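Local coordinates for lytic chitin monooxygenase (Enterococcus faecalis, PDB 4A02), which cleaves the glycosidic bonds of crystalline alpha- and beta-chitin oxidatively at a copper centre, working in synergy with a chitinase, at residues A89-Y94 with A115-K120; Y94-G99 with K109-I114. One frame throughout, in Å; residues are numbered along the deposited sequence.

Contact 1 of 2, residues A89-Y94 with A115-K120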
loop_
_atom_site.group_PDB
_atom_site.type_symbol
_atom_site.label_atom_id
_atom_site.label_comp_id
_atom_site.label_asym_id
_atom_site.label_seq_id
_atom_site.Cartn_x
_atom_site.Cartn_y
_atom_site.Cartn_z
ATOM N N ALA A 89 -12.119 -8.038 -7.867
ATOM C CA ALA A 89 -11.436 -9.187 -8.465
ATOM C C ALA A 89 -10.428 -9.808 -7.513
ATOM O O ALA A 89 -10.362 -11.044 -7.435
ATOM C CB ALA A 89 -10.724 -8.801 -9.750
ATOM N N SER A 90 -9.623 -9.027 -6.810
ATOM C CA SER A 90 -8.469 -9.534 -6.150
ATOM C C SER A 90 -7.907 -8.572 -5.165
ATOM O O SER A 90 -8.106 -7.370 -5.240
ATOM C CB SER A 90 -7.379 -9.812 -7.209
ATOM O OG SER A 90 -7.139 -8.654 -7.971
ATOM N N TRP A 91 -7.115 -9.128 -4.226
ATOM C CA TRP A 91 -6.299 -8.351 -3.273
ATOM C C TRP A 91 -4.944 -9.016 -3.279
ATOM O O TRP A 91 -4.824 -10.215 -2.980
ATOM C CB TRP A 91 -6.881 -8.370 -1.880
ATOM C CG TRP A 91 -8.360 -8.086 -1.750
ATOM C CD1 TRP A 91 -9.418 -8.964 -1.916
ATOM C CD2 TRP A 91 -8.936 -6.818 -1.414
ATOM N NE1 TRP A 91 -10.589 -8.326 -1.693
ATOM C CE2 TRP A 91 -10.319 -6.991 -1.383
ATOM C CE3 TRP A 91 -8.408 -5.572 -1.137
ATOM C CZ2 TRP A 91 -11.189 -5.942 -1.090
ATOM C CZ3 TRP A 91 -9.260 -4.542 -0.825
ATOM C CH2 TRP A 91 -10.651 -4.706 -0.791
ATOM N N ASP A 92 -3.885 -8.267 -3.601
ATOM C CA ASP A 92 -2.534 -8.802 -3.646
ATOM C C ASP A 92 -1.630 -8.019 -2.720
ATOM O O ASP A 92 -1.780 -6.809 -2.575
ATOM C CB ASP A 92 -1.951 -8.736 -5.060
ATOM C CG ASP A 92 -2.702 -9.618 -6.031
ATOM O OD1 ASP A 92 -2.587 -10.842 -5.895
ATOM O OD2 ASP A 92 -3.342 -9.069 -6.898
ATOM N N TYR A 93 -0.665 -8.718 -2.114
ATOM C CA TYR A 93 0.253 -8.101 -1.173
ATOM C C TYR A 93 1.664 -8.556 -1.439
ATOM O O TYR A 93 1.920 -9.752 -1.649
ATOM C CB TYR A 93 -0.133 -8.441 0.258
ATOM C CG TYR A 93 -1.486 -7.942 0.667
ATOM C CD1 TYR A 93 -2.647 -8.667 0.391
ATOM C CD2 TYR A 93 -1.649 -6.722 1.299
ATOM C CE1 TYR A 93 -3.877 -8.189 0.770
ATOM C CE2 TYR A 93 -2.877 -6.258 1.668
ATOM C CZ TYR A 93 -4.013 -6.992 1.411
ATOM O OH TYR A 93 -5.205 -6.448 1.817
ATOM N N TYR A 94 2.583 -7.591 -1.378
ATOM C CA TYR A 94 4.015 -7.768 -1.564
ATOM C C TYR A 94 4.752 -7.142 -0.411
ATOM O O TYR A 94 4.226 -6.191 0.195
ATOM C CB TYR A 94 4.449 -7.097 -2.888
ATOM C CG TYR A 94 3.677 -7.490 -4.107
ATOM C CD1 TYR A 94 2.420 -6.892 -4.369
ATOM C CD2 TYR A 94 4.130 -8.422 -5.010
ATOM C CE1 TYR A 94 1.687 -7.222 -5.487
ATOM C CE2 TYR A 94 3.365 -8.773 -6.146
ATOM C CZ TYR A 94 2.123 -8.145 -6.346
ATOM O OH TYR A 94 1.393 -8.514 -7.469
ATOM N N ALA A 115 0.785 -12.591 -0.545
ATOM C CA ALA A 115 -0.618 -13.010 -0.496
ATOM C C ALA A 115 -1.332 -12.631 -1.764
ATOM O O ALA A 115 -1.031 -11.609 -2.380
ATOM C CB ALA A 115 -1.349 -12.394 0.713
ATOM N N SER A 116 -2.298 -13.462 -2.109
ATOM C CA SER A 116 -3.228 -13.185 -3.207
ATOM C C SER A 116 -4.590 -13.725 -2.767
ATOM O O SER A 116 -4.739 -14.947 -2.560
ATOM C CB SER A 116 -2.802 -13.858 -4.511
ATOM O OG SER A 116 -3.621 -13.371 -5.603
ATOM N N ILE A 117 -5.547 -12.879 -2.630
ATOM C CA ILE A 117 -6.874 -13.226 -2.139
ATOM C C ILE A 117 -7.884 -12.921 -3.245
ATOM O O ILE A 117 -7.966 -11.838 -3.787
ATOM C CB ILE A 117 -7.197 -12.426 -0.904
ATOM C CG1 ILE A 117 -6.156 -12.695 0.195
ATOM C CG2 ILE A 117 -8.626 -12.606 -0.386
ATOM C CD1 ILE A 117 -6.257 -11.732 1.361
ATOM N N ASP A 118 -8.696 -13.976 -3.557
ATOM C CA ASP A 118 -9.699 -13.837 -4.611
ATOM C C ASP A 118 -10.824 -12.965 -4.096
ATOM O O ASP A 118 -11.353 -13.236 -3.004
ATOM C CB ASP A 118 -10.136 -15.257 -5.040
ATOM C CG ASP A 118 -11.106 -15.305 -6.234
ATOM O OD1 ASP A 118 -11.583 -14.306 -6.838
ATOM O OD2 ASP A 118 -11.370 -16.446 -6.695
ATOM N N GLY A 119 -11.215 -11.970 -4.840
ATOM C CA GLY A 119 -12.324 -11.162 -4.490
ATOM C C GLY A 119 -13.693 -11.689 -4.820
ATOM O O GLY A 119 -14.714 -11.253 -4.312
ATOM N N LYS A 120 -13.724 -12.668 -5.723
ATOM C CA LYS A 120 -14.949 -13.406 -6.146
ATOM C C LYS A 120 -16.023 -12.513 -6.737
ATOM O O LYS A 120 -17.197 -12.878 -6.765
ATOM C CB LYS A 120 -15.537 -14.174 -4.989
ATOM C CG LYS A 120 -14.556 -15.293 -4.576
ATOM C CD LYS A 120 -14.913 -16.020 -3.299
ATOM C CE LYS A 120 -14.419 -15.215 -2.092
ATOM N NZ LYS A 120 -14.592 -15.787 -0.715
HETATM O O HOH W 1 -10.681 -12.972 -9.359
#

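Contact 2 of 2, residues Y94-G99 with K109-I114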
loop_
_atom_site.group_PDB
_atom_site.type_symbol
_atom_site.label_atom_id
_atom_site.label_comp_id
_atom_site.label_asym_id
_atom_site.label_seq_id
_atom_site.Cartn_x
_atom_site.Cartn_y
_atom_site.Cartn_z
ATOM N N TYR A 94 2.583 -7.591 -1.378
ATOM C CA TYR A 94 4.015 -7.768 -1.564
ATOM C C TYR A 94 4.752 -7.142 -0.411
ATOM O O TYR A 94 4.226 -6.191 0.195
ATOM C CB TYR A 94 4.449 -7.097 -2.888
ATOM C CG TYR A 94 3.677 -7.490 -4.107
ATOM C CD1 TYR A 94 2.420 -6.892 -4.369
ATOM C CD2 TYR A 94 4.130 -8.422 -5.010
ATOM C CE1 TYR A 94 1.687 -7.222 -5.487
ATOM C CE2 TYR A 94 3.365 -8.773 -6.146
ATOM C CZ TYR A 94 2.123 -8.145 -6.346
ATOM O OH TYR A 94 1.393 -8.514 -7.469
ATOM N N ILE A 95 5.990 -7.561 -0.127
ATOM C CA ILE A 95 6.793 -6.901 0.859
ATOM C C ILE A 95 8.250 -6.889 0.399
ATOM O O ILE A 95 8.749 -7.880 -0.171
ATOM C CB ILE A 95 6.639 -7.496 2.268
ATOM C CG1 ILE A 95 7.279 -6.613 3.328
ATOM C CG2 ILE A 95 7.148 -8.920 2.341
ATOM C CD1 ILE A 95 6.979 -7.067 4.740
ATOM N N THR A 96 8.949 -5.799 0.664
ATOM C CA THR A 96 10.354 -5.705 0.377
ATOM C C THR A 96 11.135 -6.838 1.020
ATOM O O THR A 96 10.796 -7.313 2.108
ATOM C CB THR A 96 10.912 -4.339 0.887
ATOM O OG1 THR A 96 10.400 -4.068 2.186
ATOM C CG2 THR A 96 10.527 -3.202 -0.021
ATOM N N LYS A 97 12.204 -7.249 0.349
ATOM C CA LYS A 97 13.194 -8.178 0.869
ATOM C C LYS A 97 14.111 -7.473 1.845
ATOM O O LYS A 97 14.453 -6.297 1.680
ATOM C CB LYS A 97 14.003 -8.754 -0.308
ATOM C CG LYS A 97 13.156 -9.467 -1.315
ATOM C CD LYS A 97 13.902 -9.720 -2.608
ATOM C CE LYS A 97 14.461 -10.981 -2.579
ATOM N NZ LYS A 97 13.662 -12.083 -3.128
ATOM N N ASN A 98 14.610 -8.232 2.848
ATOM C CA ASN A 98 15.682 -7.680 3.668
ATOM C C ASN A 98 16.814 -7.211 2.773
ATOM O O ASN A 98 17.210 -7.898 1.823
ATOM C CB ASN A 98 16.233 -8.723 4.650
ATOM C CG ASN A 98 15.389 -8.974 5.854
ATOM O OD1 ASN A 98 14.526 -8.153 6.258
ATOM N ND2 ASN A 98 15.651 -10.083 6.496
ATOM N N GLY A 99 17.360 -6.040 3.092
ATOM C CA GLY A 99 18.483 -5.466 2.349
ATOM C C GLY A 99 18.120 -4.557 1.228
ATOM O O GLY A 99 19.008 -3.995 0.590
ATOM N N LYS A 109 11.039 -5.548 -8.211
ATOM C CA LYS A 109 11.942 -6.702 -8.190
ATOM C C LYS A 109 12.511 -6.928 -6.805
ATOM O O LYS A 109 12.995 -8.021 -6.507
ATOM C CB LYS A 109 13.109 -6.495 -9.174
ATOM C CG LYS A 109 14.249 -5.548 -8.705
ATOM C CD LYS A 109 15.329 -5.304 -9.771
ATOM C CE LYS A 109 16.353 -4.245 -9.463
ATOM N NZ LYS A 109 17.499 -4.001 -10.316
ATOM N N ASN A 110 12.513 -5.890 -5.957
ATOM C CA ASN A 110 13.042 -5.962 -4.602
ATOM C C ASN A 110 12.023 -6.431 -3.575
ATOM O O ASN A 110 12.311 -6.358 -2.372
ATOM C CB ASN A 110 13.618 -4.622 -4.203
ATOM C CG ASN A 110 14.803 -4.251 -5.046
ATOM O OD1 ASN A 110 15.587 -5.094 -5.433
ATOM N ND2 ASN A 110 14.904 -2.942 -5.363
ATOM N N PHE A 111 10.877 -6.908 -4.035
ATOM C CA PHE A 111 9.773 -7.388 -3.218
ATOM C C PHE A 111 9.530 -8.870 -3.485
ATOM O O PHE A 111 9.752 -9.345 -4.602
ATOM C CB PHE A 111 8.484 -6.641 -3.485
ATOM C CG PHE A 111 8.416 -5.176 -3.156
ATOM C CD1 PHE A 111 9.180 -4.224 -3.768
ATOM C CD2 PHE A 111 7.486 -4.738 -2.200
ATOM C CE1 PHE A 111 9.033 -2.877 -3.502
ATOM C CE2 PHE A 111 7.343 -3.388 -1.904
ATOM C CZ PHE A 111 8.129 -2.456 -2.558
ATOM N N ASP A 112 8.977 -9.534 -2.479
ATOM C CA ASP A 112 8.356 -10.848 -2.627
ATOM C C ASP A 112 6.851 -10.681 -2.552
ATOM O O ASP A 112 6.339 -9.930 -1.719
ATOM C CB ASP A 112 8.778 -11.805 -1.509
ATOM C CG ASP A 112 10.283 -12.152 -1.517
ATOM O OD1 ASP A 112 10.863 -12.213 -2.611
ATOM O OD2 ASP A 112 10.834 -12.339 -0.426
ATOM N N LYS A 113 6.128 -11.468 -3.342
ATOM C CA LYS A 113 4.687 -11.568 -3.201
ATOM C C LYS A 113 4.337 -12.474 -2.041
ATOM O O LYS A 113 4.899 -13.580 -1.951
ATOM C CB LYS A 113 4.024 -12.075 -4.495
ATOM C CG LYS A 113 2.523 -11.916 -4.441
ATOM C CD LYS A 113 1.859 -12.246 -5.760
ATOM C CE LYS A 113 0.445 -11.751 -5.777
ATOM N NZ LYS A 113 -0.367 -12.226 -6.898
ATOM N N ILE A 114 3.488 -12.020 -1.149
ATOM C CA ILE A 114 3.159 -12.763 0.072
ATOM C C ILE A 114 1.700 -13.140 0.204
ATOM O O ILE A 114 1.399 -14.030 1.060
ATOM C CB ILE A 114 3.692 -12.061 1.341
ATOM C CG1 ILE A 114 3.096 -10.697 1.543
ATOM C CG2 ILE A 114 5.217 -12.061 1.305
ATOM C CD1 ILE A 114 3.396 -10.090 2.903
HETATM O O HOH W 2 1.249 -10.703 -8.827
#

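Contact 1 of 2, residues A89-Y94 with A115-K120
Trp91 and Ile117 exchange two backbone hydrogen bonds, Trp91 N to Ile117 O (2.9 Å) and Ile117 N to Trp91 O (2.8 Å), both in the carbonyl plane of their acceptor. They mark an antiparallel pair in the beta-sandwich of this AA10 monooxygenase, with segment axes 4.2 Å apart at closest and running at 159°. On the face that also carries Tyr93 and Ala115, the indole meets the isoleucine obliquely: CD1 lies 4.0 Å from Ile117 CG2, while Ile117 O sits at the ring edge. One hydrogen-bonded pair along, Tyr93 sets CD1 4.0 Å from Ala115 CB.

The other face is polar. Ser116 OG, anti to its backbone N (chi1 -170°), donates to Asp92 OD1 at 2.7 Å, nearly along the C-O axis of the carboxylate; the same oxygen also takes a salt bridge from Lys113, so two donors grip it. Behind the aromatic face, Trp91 stacks on Trp148 of the adjacent strand 142-150, and Tyr93 OH is hydrogen-bonded to Gln130 and Trp80 of the opposing three-stranded sheet.

At the far end Ala89 and Ser90 both face Gly149 of strand 142-150, across the other edge of strand 88-96, in a classic beta bulge. Asp118 OD1 closes an Asx turn by accepting from Lys120 N, and a water donates to both Asp118 OD1 and Ala89 O. Gly119 N reaches Ala89 O at 2.9 Å from above the carbonyl plane, 59° out of it.

Contact 2 of 2, residues Y94-G99 with K109-I114
Ile95 and Asp112 form the hydrogen-bonded pair at the centre of this contact: Ile95 N donates to Asp112 O in the carbonyl plane, and Asp112 N returns a bond to Ile95 O. Beyond the strand end, Lys97 N donates to Asn110 O at 2.9 Å with a nearly straight N-H...O angle of 171°, extending the antiparallel bonding into the loop. The non-hydrogen-bonded pair Thr96-Phe111 lies between them, its CA atoms 4.0 Å apart, and Tyr94-Lys113 precedes Ile95-Asp112.

A salt bridge joins the loop residue Lys97 to Asp112 on the strand. Lys97 bends at its third and fourth side-chain torsions, bringing NZ to 2.8 Å from Asp112 OD1, on the syn lone pair; the two side chains cross at about a right angle. Asp112 OD2 is bridged in turn by Arg138, so each carboxylate oxygen has a cationic partner. Thr96 OG1 is held by His142 and by Val143 N on the neighbouring strand. A water joins Tyr94 OH to Lys113 NZ, while NZ makes its salt bridge to Asp92.

Aromatic and aliphatic contacts lie to both sides of the sheet. Thr96 CG2 sits over one face of the Phe111 ring, 3.7 Å from the centroid and 15° off the normal, a CH-pi contact. The Lys113 chain, extended beyond CG, passes obliquely by the Tyr94 ring, with CG 3.7 Å from CE2. On the face of Ile95, its CG2 meets Ile114 CG2 at 3.8 Å, and Ile114 also packs on Ile132 and Ile134 of strand 127-134.

Two antiparallel neighbours, joined by a long connection from Lys97 to Asn110, make the end of a beta hairpin in the beta-sandwich core of chitin-active AA10 monooxygenases.

Contacts 1 and 2 are successive lengths of one antiparallel pairing, strand 88-96 with strand 111-120, their centres about 16 Å apart. Contact 2, at the loop end, is nested inside the chain loop that contact 1 closes, and Tyr94 belongs to both. The join is polar as well as covalent: Lys113 NZ reaches back to Asp92 OD1 at 2.8 Å, and Tyr93 O lies 2.8 Å from Ile114 N, a probable hydrogen bond. Contact 1 is the one nearer the copper ligands: the Trp91 side chain is about 9 Å from that of His86 and about 11 Å from that of His1, whereas contact 2 lies away from that site.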